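Local coordinates for uncharacterized protein (Enterococcus faecalis, PDB 3PM7), which is of unknown function but, as a member of the PC4 transcriptional coactivator family, probably binds single-stranded nucleic acid as a homodimer, at the interface of chains A and B. Coordinates in Å, arbitrary orientation; residue numbers count along the deposited sequence, not the author numbering. Chains: chain A/B, Uncharacterized protein.

Contact 1: the interface of chains A and B. Residues chain A 57, 60-61, 64-65; chain B 16-17, 25, 43.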
ATOM      1  N   LEU A  57      -0.519   5.525  -4.188  1.00 37.38           N
ATOM      2  CA  LEU A  57      -0.578   4.878  -5.496  1.00 39.81           C
ATOM      3  C   LEU A  57      -1.175   5.824  -6.525  1.00 48.79           C
ATOM      4  O   LEU A  57      -2.322   6.250  -6.380  1.00 48.89           O
ATOM      5  CB  LEU A  57      -1.410   3.604  -5.437  1.00 39.87           C
ATOM      6  CG  LEU A  57      -0.839   2.524  -4.517  1.00 46.57           C
ATOM      7  CD1 LEU A  57      -1.817   1.376  -4.347  1.00 49.43           C
ATOM      8  CD2 LEU A  57       0.494   2.036  -5.069  1.00 43.91           C
ATOM      9  N   GLU A  60      -2.546   4.757 -12.095  1.00 59.13           N
ATOM     10  CA  GLU A  60      -1.996   3.732 -12.971  1.00 64.49           C
ATOM     11  C   GLU A  60      -1.468   2.551 -12.146  1.00 62.54           C
ATOM     12  O   GLU A  60      -1.645   1.392 -12.522  1.00 62.24           O
ATOM     13  CB  GLU A  60      -0.904   4.313 -13.886  1.00 73.12           C
ATOM     14  CG  GLU A  60       0.494   4.415 -13.263  1.00 77.34           C
ATOM     15  CD  GLU A  60       0.932   5.845 -12.935  1.00 79.84           C
ATOM     16  OE1 GLU A  60       0.214   6.813 -13.310  1.00 83.69           O
ATOM     17  OE2 GLU A  60       2.005   5.994 -12.296  1.00 74.45           O
ATOM     18  N   GLU A  61      -0.834   2.855 -11.015  1.00 56.30           N
ATOM     19  CA  GLU A  61      -0.351   1.829 -10.099  1.00 53.71           C
ATOM     20  C   GLU A  61      -1.504   1.104  -9.417  1.00 51.92           C
ATOM     21  O   GLU A  61      -1.453  -0.113  -9.216  1.00 47.86           O
ATOM     22  CB  GLU A  61       0.575   2.445  -9.054  1.00 44.38           C
ATOM     23  CG  GLU A  61       1.742   3.167  -9.677  1.00 45.96           C
ATOM     24  CD  GLU A  61       2.566   3.923  -8.656  1.00 49.17           C
ATOM     25  OE1 GLU A  61       1.981   4.411  -7.661  1.00 44.43           O
ATOM     26  OE2 GLU A  61       3.798   4.023  -8.847  1.00 52.30           O
ATOM     27  N   GLU A  64      -3.065  -1.410 -11.816  1.00 59.47           N
ATOM     28  CA  GLU A  64      -2.156  -2.563 -11.890  1.00 63.11           C
ATOM     29  C   GLU A  64      -2.190  -3.428 -10.637  1.00 58.98           C
ATOM     30  O   GLU A  64      -2.157  -4.649 -10.722  1.00 64.55           O
ATOM     31  CB  GLU A  64      -0.721  -2.104 -12.143  1.00 68.97           C
ATOM     32  CG  GLU A  64      -0.443  -1.700 -13.580  1.00 78.79           C
ATOM     33  CD  GLU A  64      -0.371  -2.894 -14.522  1.00 87.85           C
ATOM     34  OE1 GLU A  64      -0.333  -4.050 -14.033  1.00 89.54           O
ATOM     35  OE2 GLU A  64      -0.347  -2.670 -15.754  1.00 91.28           O
ATOM     36  N   LEU A  65      -2.228  -2.793  -9.472  1.00 52.68           N
ATOM     37  CA  LEU A  65      -2.378  -3.523  -8.229  1.00 48.86           C
ATOM     38  C   LEU A  65      -3.688  -4.283  -8.267  1.00 51.42           C
ATOM     39  O   LEU A  65      -3.782  -5.424  -7.817  1.00 48.95           O
ATOM     40  CB  LEU A  65      -2.374  -2.567  -7.042  1.00 41.91           C
ATOM     41  CG  LEU A  65      -2.605  -3.265  -5.696  1.00 40.55           C
ATOM     42  CD1 LEU A  65      -1.615  -4.402  -5.454  1.00 38.14           C
ATOM     43  CD2 LEU A  65      -2.531  -2.251  -4.567  1.00 38.58           C
TER
ATOM     44  N   LEU B  16       4.085  -2.307 -10.544  1.00 53.91           N
ATOM     45  CA  LEU B  16       2.959  -1.391 -10.708  1.00 54.90           C
ATOM     46  C   LEU B  16       3.313  -0.205 -11.591  1.00 59.43           C
ATOM     47  O   LEU B  16       2.488   0.257 -12.373  1.00 63.38           O
ATOM     48  CB  LEU B  16       2.462  -0.885  -9.356  1.00 47.95           C
ATOM     49  CG  LEU B  16       2.372  -1.918  -8.241  1.00 48.86           C
ATOM     50  CD1 LEU B  16       1.822  -1.230  -7.025  1.00 51.04           C
ATOM     51  CD2 LEU B  16       1.489  -3.070  -8.649  1.00 49.03           C
ATOM     52  N   SER B  17       4.535   0.294 -11.447  1.00 61.74           N
ATOM     53  CA  SER B  17       4.957   1.480 -12.176  1.00 67.03           C
ATOM     54  C   SER B  17       6.442   1.445 -12.506  1.00 70.07           C
ATOM     55  O   SER B  17       7.184   0.610 -12.000  1.00 68.73           O
ATOM     56  CB  SER B  17       4.637   2.753 -11.386  1.00 65.18           C
ATOM     57  OG  SER B  17       5.731   3.123 -10.559  1.00 64.81           O
ATOM     58  N   LYS B  25       7.897   0.577  -8.834  1.00 60.78           N
ATOM     59  CA  LYS B  25       7.072   0.287  -7.669  1.00 56.17           C
ATOM     60  C   LYS B  25       6.584  -1.138  -7.841  1.00 50.87           C
ATOM     61  O   LYS B  25       5.946  -1.463  -8.843  1.00 50.59           O
ATOM     62  CB  LYS B  25       5.882   1.252  -7.566  1.00 53.10           C
ATOM     63  CG  LYS B  25       5.213   1.256  -6.187  1.00 50.09           C
ATOM     64  CD  LYS B  25       4.219   2.428  -6.015  1.00 50.54           C
ATOM     65  CE  LYS B  25       4.909   3.798  -6.120  1.00 52.56           C
ATOM     66  NZ  LYS B  25       3.972   4.924  -5.742  1.00 49.15           N
ATOM     67  N   GLU B  43       9.230   0.922  -3.648  1.00 47.72           N
ATOM     68  CA  GLU B  43      10.030   1.375  -4.782  1.00 54.99           C
ATOM     69  C   GLU B  43      11.402   0.723  -4.781  1.00 54.24           C
ATOM     70  O   GLU B  43      12.095   0.702  -3.763  1.00 57.15           O
ATOM     71  CB  GLU B  43      10.191   2.896  -4.745  1.00 63.35           C
ATOM     72  CG  GLU B  43       8.981   3.665  -5.274  1.00 68.85           C
ATOM     73  CD  GLU B  43       8.885   3.635  -6.794  1.00 77.86           C
ATOM     74  OE1 GLU B  43       9.893   3.300  -7.459  1.00 81.46           O
ATOM     75  OE2 GLU B  43       7.805   3.959  -7.329  1.00 81.29           O
TER
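A:Glu61 and B:Leu16 carry this contact, in which helix 59-71 of chain A lies against the end of strand 7-18 of chain B; packing of helix on sheet across a two-fold axis is typical of the PC4 fold. The well-buried part centres on B:Leu16, which loses 77 Å², and A:Glu61, which loses 68 Å². B:Leu16 has its CG anti to its carbonyl carbon (chi1 -42°), which sends the forked tip to the helix alongside A:Glu61. Its CB packs on CB of A:Glu61 at 3.8 Å. Beyond that, one branch, CD1, reaches CD2 of A:Leu57 at 4.0 Å, the two side chains crossing obliquely, while the other, CD2, lies 3.9 Å from CA of A:Leu65.

The A:Glu61 chain runs out straight beyond CG (chi2 173°) and delivers its carboxylate between B:Ser17 and B:Lys25. Each oxygen has its own donor. The hydroxyl OG of B:Ser17 hydrogen-bonds OE2 at 2.7 Å through the anti lone pair, and the ammonium NZ of B:Lys25 forms a salt bridge with OE1 at 2.8 Å, arriving on the syn side and 17° out of the carboxylate plane. The lysine chain crosses the glutamate at about a right angle, its CD methylene over one carboxylate face, and bends before the ammonium. Two donors on different oxygens would limit rotation of the carboxylate.

Towards the periphery the contact slackens. A:Glu64 hides 14 Å²; its bent chain offers CG to the carbonyl O of B:Leu16 at 3.7 Å, while its carboxylate points away. A:Glu60 hides 13 Å², with no atom nearer than the 4.3 Å from its OE2 to CB of B:Ser17. B:Glu43 buries nothing against chain A, yet its OE2 stands 4.3 Å from OE2 of A:Glu61, an approach of like charges that would be unfavourable if both are ionised and that B:Lys25 may partly offset.

Contact 2: the interface of chains A and B. Residues chain A 16-17, 25, 41-42; chain B 55-57, 61, 65.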
ATOM      1  N   LEU A  16      -7.284  -1.990   7.357  1.00 32.41           N
ATOM      2  CA  LEU A  16      -6.597  -3.279   7.182  1.00 34.36           C
ATOM      3  C   LEU A  16      -6.183  -3.924   8.505  1.00 36.68           C
ATOM      4  O   LEU A  16      -6.075  -5.147   8.601  1.00 40.91           O
ATOM      5  CB  LEU A  16      -5.348  -3.102   6.296  1.00 32.93           C
ATOM      6  CG  LEU A  16      -5.556  -2.413   4.944  1.00 32.32           C
ATOM      7  CD1 LEU A  16      -4.284  -2.502   4.092  1.00 32.10           C
ATOM      8  CD2 LEU A  16      -6.740  -3.057   4.215  1.00 32.48           C
ATOM      9  N   SER A  17      -5.908  -3.104   9.515  1.00 33.89           N
ATOM     10  CA  SER A  17      -5.492  -3.636  10.805  1.00 38.31           C
ATOM     11  C   SER A  17      -5.608  -2.550  11.851  1.00 39.40           C
ATOM     12  O   SER A  17      -5.823  -1.381  11.523  1.00 36.90           O
ATOM     13  CB  SER A  17      -4.042  -4.144  10.741  1.00 40.68           C
ATOM     14  OG  SER A  17      -3.113  -3.063  10.693  1.00 38.11           O
ATOM     15  N   LYS A  25      -3.773   0.617   9.921  1.00 31.60           N
ATOM     16  CA  LYS A  25      -3.274   0.674   8.552  1.00 31.62           C
ATOM     17  C   LYS A  25      -4.478   0.785   7.640  1.00 34.96           C
ATOM     18  O   LYS A  25      -5.410  -0.023   7.744  1.00 33.60           O
ATOM     19  CB  LYS A  25      -2.436  -0.566   8.209  1.00 35.78           C
ATOM     20  CG  LYS A  25      -1.558  -0.341   6.978  1.00 39.79           C
ATOM     21  CD  LYS A  25      -0.514  -1.454   6.765  1.00 44.71           C
ATOM     22  CE  LYS A  25       0.637  -1.400   7.770  1.00 41.12           C
ATOM     23  NZ  LYS A  25       1.400  -2.719   7.766  1.00 45.88           N
ATOM     24  N   LEU A  41      -1.957   4.187   1.206  1.00 29.75           N
ATOM     25  CA  LEU A  41      -1.950   3.022   2.098  1.00 31.55           C
ATOM     26  C   LEU A  41      -0.938   3.308   3.193  1.00 29.33           C
ATOM     27  O   LEU A  41       0.246   3.440   2.921  1.00 33.44           O
ATOM     28  CB  LEU A  41      -1.517   1.784   1.314  1.00 33.94           C
ATOM     29  CG  LEU A  41      -1.748   0.412   1.939  1.00 47.48           C
ATOM     30  CD1 LEU A  41      -3.214   0.219   2.209  1.00 43.32           C
ATOM     31  CD2 LEU A  41      -1.230  -0.682   1.011  1.00 53.47           C
ATOM     32  N   ARG A  42      -1.396   3.430   4.430  1.00 30.51           N
ATOM     33  CA  ARG A  42      -0.556   4.047   5.436  1.00 29.42           C
ATOM     34  C   ARG A  42      -1.125   3.817   6.832  1.00 30.34           C
ATOM     35  O   ARG A  42      -2.318   3.575   6.987  1.00 35.06           O
ATOM     36  CB  ARG A  42      -0.519   5.548   5.096  1.00 36.34           C
ATOM     37  CG  ARG A  42       0.051   6.500   6.114  1.00 38.43           C
ATOM     38  CD  ARG A  42      -0.104   7.956   5.598  1.00 34.46           C
ATOM     39  NE  ARG A  42       0.180   8.042   4.165  1.00 33.09           N
ATOM     40  CZ  ARG A  42       1.397   8.186   3.635  1.00 38.81           C
ATOM     41  NH1 ARG A  42       2.470   8.278   4.421  1.00 37.82           N
ATOM     42  NH2 ARG A  42       1.544   8.247   2.309  1.00 34.82           N
TER
ATOM     43  N   ILE B  55       5.843  -0.183   1.992  1.00 44.47           N
ATOM     44  CA  ILE B  55       5.162  -0.635   3.199  1.00 42.99           C
ATOM     45  C   ILE B  55       4.978  -2.157   3.161  1.00 43.02           C
ATOM     46  O   ILE B  55       4.722  -2.731   2.103  1.00 40.75           O
ATOM     47  CB  ILE B  55       3.801   0.113   3.401  1.00 48.38           C
ATOM     48  CG1 ILE B  55       3.303  -0.050   4.839  1.00 57.26           C
ATOM     49  CG2 ILE B  55       2.739  -0.341   2.397  1.00 42.81           C
ATOM     50  CD1 ILE B  55       2.572   1.163   5.370  1.00 60.51           C
ATOM     51  N   THR B  56       5.163  -2.808   4.307  1.00 45.63           N
ATOM     52  CA  THR B  56       4.907  -4.248   4.417  1.00 45.98           C
ATOM     53  C   THR B  56       3.466  -4.479   4.854  1.00 45.13           C
ATOM     54  O   THR B  56       2.895  -3.663   5.568  1.00 53.70           O
ATOM     55  CB  THR B  56       5.859  -4.929   5.417  1.00 51.98           C
ATOM     56  OG1 THR B  56       7.212  -4.604   5.089  1.00 52.82           O
ATOM     57  CG2 THR B  56       5.717  -6.437   5.332  1.00 58.37           C
ATOM     58  N   LEU B  57       2.866  -5.570   4.394  1.00 35.05           N
ATOM     59  CA  LEU B  57       1.517  -5.936   4.814  1.00 35.45           C
ATOM     60  C   LEU B  57       1.526  -7.321   5.444  1.00 40.86           C
ATOM     61  O   LEU B  57       2.024  -8.266   4.840  1.00 39.72           O
ATOM     62  CB  LEU B  57       0.561  -5.949   3.614  1.00 30.04           C
ATOM     63  CG  LEU B  57       0.312  -4.605   2.916  1.00 40.70           C
ATOM     64  CD1 LEU B  57      -0.623  -4.789   1.744  1.00 45.43           C
ATOM     65  CD2 LEU B  57      -0.294  -3.623   3.898  1.00 38.20           C
ATOM     66  N   GLU B  61      -3.646  -8.109   6.813  1.00 38.38           N
ATOM     67  CA  GLU B  61      -3.796  -6.836   6.121  1.00 36.70           C
ATOM     68  C   GLU B  61      -3.978  -7.077   4.643  1.00 34.24           C
ATOM     69  O   GLU B  61      -4.825  -6.473   4.026  1.00 32.58           O
ATOM     70  CB  GLU B  61      -2.613  -5.908   6.381  1.00 35.44           C
ATOM     71  CG  GLU B  61      -2.575  -5.400   7.809  1.00 41.05           C
ATOM     72  CD  GLU B  61      -1.266  -4.739   8.177  1.00 43.74           C
ATOM     73  OE1 GLU B  61      -0.242  -5.035   7.517  1.00 45.10           O
ATOM     74  OE2 GLU B  61      -1.266  -3.922   9.132  1.00 39.96           O
ATOM     75  N   LEU B  65      -7.223  -6.195   2.224  1.00 34.26           N
ATOM     76  CA  LEU B  65      -7.024  -5.364   1.037  1.00 30.66           C
ATOM     77  C   LEU B  65      -7.625  -6.045  -0.184  1.00 40.89           C
ATOM     78  O   LEU B  65      -8.281  -5.408  -1.001  1.00 47.77           O
ATOM     79  CB  LEU B  65      -5.540  -5.083   0.824  1.00 31.68           C
ATOM     80  CG  LEU B  65      -5.067  -4.328  -0.423  1.00 33.98           C
ATOM     81  CD1 LEU B  65      -5.667  -2.946  -0.521  1.00 30.25           C
ATOM     82  CD2 LEU B  65      -3.519  -4.263  -0.433  1.00 36.38           C
TER
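The carboxylate of B:Glu61 has the CD methylene of A:Lys25 over one face, 3.7 Å from the carboxylate carbon CD, with the lysine CE toward the rim; the partner groups described here all lie on that face or at the edges. At its edges are two donors. The hydroxyl OG of A:Ser17 meets OE2 at 2.6 Å through the anti lone pair, close to the carboxylate plane, and the ammonium NZ of A:Lys25 reaches OE1 at 2.8 Å on the syn side, 26° out of the plane, as a salt bridge; its approach to OE2 is weak.

The second flat group is the backbone carbonyl of B:Thr56, whose O accepts a hydrogen bond from the same NZ of A:Lys25 at 2.8 Å. The donor is slightly tilted from the carbonyl plane, and the C=O...N angle is 157°. A bend at chi3 (-73°) in the lysine turns its ammonium so that it joins helix 59-73 and strand 54-57 of chain B.

Apolar groups flank the lysine stem. CD2 of B:Leu57 packs on its CD at 3.6 Å, and CD1 of B:Ile55 touches its CE at 4.0 Å while also approaching the backbone of A:Leu41. Beside them, CD2 of A:Leu16 rests against the backbone of B:Leu65, 3.7 Å from its N. Through these contacts the strands of chain A grip both the helix and the preceding strand of chain B, which probably stabilises the dimer.

Contact 1 and contact 2 are largely two-fold equivalents, their C-alpha centres about 15 Å apart. With chains exchanged, both use residues 16, 17 and 25 on one subunit and 57, 61 and 65 on the other, so the same serine, lysine and glutamate trio occurs twice. Contact 1 adds helix residues 60 and 64; contact 2 adds residues 55 and 56 of strand 54-57. Both reach strand 38-44, contact 1 at residue 43 and contact 2 at 41 and 42. Each subunit thus gives its C-terminal helix and the strand before it to one contact, and earlier strands to the other, consistent with a PC4-type homodimer.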